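Local coordinates for protein HTH-type transcriptional regulator MmpR5 (Mycobacterium tuberculosis, PDB 4NB5) that controls expression of the MmpS2-MmpL2, MmpS4-MmpL4 and MmpS5-MmpL5 transport systems and of its own gene, as a homodimeric repressor that binds directly to promoter regions, at residues D15-V20 with A36-G41. Residues are numbered along the deposited sequence; the frame is centred on the assembly and turned at random.
Sequences DIMEFV and AGRLLG
Val20 lies against Gly41, with their CA atoms 4.8 Å apart, and its two methyls reach residues one turn apart. CG1 lies anti to the backbone N (chi1 169°) and touches Arg38 O at 3.6 Å and Arg38 CB at 3.8 Å, while CG2 rests against Gly41 C at 4.0 Å. Beta-branched valine suits this spot because one CB serves both directions while the side chain stays short, and so does a glycine facing it: a CB on Gly41 would point at the partner helix and come tightly against Val20 CA. Phe19 approaches the same glycine edge-on, with CE2 3.4 Å from Gly41 O, which lies near the ring plane where the partly positive C-H rim meets the carbonyl oxygen. These residues join helices 16-28 and 34-45 of the MarR-type winged-helix fold; the axes of 16-20 and 36-41 approach to 9.3 Å, obliquely antiparallel at 139°. The aliphatic part of Arg38 crosses Val20 at about a right angle, its CG 3.6 Å from Val20 O, and NH2 is hydrogen-bonded to Leu60 O. In one of its two conformers, Met17 tentatively brings CE near the guanidinium edge. Farther out, Asp15 N-caps helix 16-28, its OD2 accepting from Glu18 N at 3.1 Å, and Phe19 also packs on Leu44 and Val45 farther along helix 34-45 and on Gly121 of the second subunit.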
loop_
_atom_site.group_PDB
_atom_site.type_symbol
_atom_site.label_atom_id
_atom_site.label_comp_id
_atom_site.label_asym_id
_atom_site.label_seq_id
_atom_site.Cartn_x
_atom_site.Cartn_y
_atom_site.Cartn_z
ATOM N N ASP B 15 24.508 1.870 -22.386
ATOM C CA ASP B 15 23.890 0.558 -22.466
ATOM C C ASP B 15 23.157 0.269 -21.172
ATOM O O ASP B 15 23.191 1.063 -20.232
ATOM C CB ASP B 15 24.900 -0.546 -22.806
ATOM C CG ASP B 15 25.948 -0.751 -21.732
ATOM O OD1 ASP B 15 27.052 -1.223 -22.075
ATOM O OD2 ASP B 15 25.674 -0.462 -20.552
ATOM N N ILE B 16 22.481 -0.866 -21.143
ATOM C CA ILE B 16 21.638 -1.219 -20.007
ATOM C C ILE B 16 22.385 -1.303 -18.682
ATOM O O ILE B 16 21.826 -0.964 -17.635
ATOM C CB ILE B 16 20.927 -2.559 -20.252
ATOM C CG1 ILE B 16 19.749 -2.376 -21.207
ATOM C CG2 ILE B 16 20.457 -3.160 -18.937
ATOM C CD1 ILE B 16 18.902 -1.164 -20.924
ATOM N N MET B 17 23.626 -1.769 -18.677
ATOM C CA MET B 17 24.277 -1.875 -17.385
ATOM C C MET B 17 24.656 -0.502 -16.840
ATOM O O MET B 17 24.687 -0.337 -15.625
ATOM C CB MET B 17 25.460 -2.846 -17.378
ATOM C CG MET B 17 25.056 -4.300 -17.089
ATOM S SD MET B 17 23.827 -4.547 -15.767
ATOM C CE MET B 17 24.770 -4.157 -14.291
ATOM N N GLU B 18 24.875 0.487 -17.705
ATOM C CA GLU B 18 25.122 1.847 -17.237
ATOM C C GLU B 18 23.868 2.414 -16.558
ATOM O O GLU B 18 23.949 3.102 -15.542
ATOM C CB GLU B 18 25.552 2.747 -18.395
ATOM C CG GLU B 18 25.858 4.177 -17.983
ATOM C CD GLU B 18 26.433 5.000 -19.119
ATOM O OE1 GLU B 18 26.786 6.175 -18.884
ATOM O OE2 GLU B 18 26.536 4.469 -20.246
ATOM N N PHE B 19 22.704 2.114 -17.122
ATOM C CA PHE B 19 21.441 2.531 -16.523
ATOM C C PHE B 19 21.245 1.858 -15.156
ATOM O O PHE B 19 20.893 2.508 -14.165
ATOM C CB PHE B 19 20.280 2.190 -17.461
ATOM C CG PHE B 19 18.933 2.314 -16.818
ATOM C CD1 PHE B 19 18.383 3.560 -16.568
ATOM C CD2 PHE B 19 18.225 1.182 -16.452
ATOM C CE1 PHE B 19 17.149 3.668 -15.965
ATOM C CE2 PHE B 19 16.999 1.282 -15.848
ATOM C CZ PHE B 19 16.458 2.522 -15.602
ATOM N N VAL B 20 21.461 0.548 -15.111
ATOM C CA VAL B 20 21.302 -0.215 -13.881
ATOM C C VAL B 20 22.247 0.324 -12.803
ATOM O O VAL B 20 21.852 0.542 -11.655
ATOM C CB VAL B 20 21.556 -1.713 -14.127
ATOM C CG1 VAL B 20 21.670 -2.473 -12.809
ATOM C CG2 VAL B 20 20.446 -2.294 -14.977
ATOM N N ALA B 36 19.021 -2.532 -4.164
ATOM C CA ALA B 36 17.620 -2.243 -4.442
ATOM C C ALA B 36 17.472 -1.401 -5.710
ATOM O O ALA B 36 16.602 -1.667 -6.534
ATOM C CB ALA B 36 16.979 -1.535 -3.261
ATOM N N GLY B 37 18.310 -0.377 -5.849
ATOM C CA GLY B 37 18.298 0.457 -7.037
ATOM C C GLY B 37 18.636 -0.320 -8.300
ATOM O O GLY B 37 17.989 -0.154 -9.334
ATOM N N ARG B 38 19.669 -1.156 -8.217
ATOM C CA ARG B 38 20.081 -1.969 -9.364
ATOM C C ARG B 38 18.997 -2.967 -9.747
ATOM O O ARG B 38 18.725 -3.175 -10.932
ATOM C CB ARG B 38 21.402 -2.689 -9.065
ATOM C CG ARG B 38 22.590 -1.750 -8.918
ATOM C CD ARG B 38 23.845 -2.500 -8.464
ATOM N NE ARG B 38 24.308 -3.434 -9.491
ATOM C CZ ARG B 38 24.650 -4.705 -9.280
ATOM N NH1 ARG B 38 24.600 -5.246 -8.067
ATOM N NH2 ARG B 38 25.052 -5.444 -10.306
ATOM N N LEU B 39 18.370 -3.575 -8.739
ATOM C CA LEU B 39 17.265 -4.502 -8.967
ATOM C C LEU B 39 16.075 -3.826 -9.654
ATOM O O LEU B 39 15.511 -4.371 -10.610
ATOM C CB LEU B 39 16.835 -5.166 -7.656
ATOM C CG LEU B 39 15.633 -6.103 -7.775
ATOM C CD1 LEU B 39 15.877 -7.184 -8.813
ATOM C CD2 LEU B 39 15.308 -6.728 -6.426
ATOM N N LEU B 40 15.701 -2.633 -9.190
ATOM C CA LEU B 40 14.619 -1.901 -9.829
ATOM C C LEU B 40 15.004 -1.558 -11.265
ATOM O O LEU B 40 14.213 -1.727 -12.186
ATOM C CB LEU B 40 14.283 -0.637 -9.043
ATOM C CG LEU B 40 13.170 0.237 -9.632
ATOM C CD1 LEU B 40 11.885 -0.549 -9.831
ATOM C CD2 LEU B 40 12.911 1.451 -8.760
ATOM N N GLY B 41 16.230 -1.083 -11.457
ATOM C CA GLY B 41 16.706 -0.778 -12.793
ATOM C C GLY B 41 16.657 -1.988 -13.719
ATOM O O GLY B 41 16.203 -1.892 -14.858
#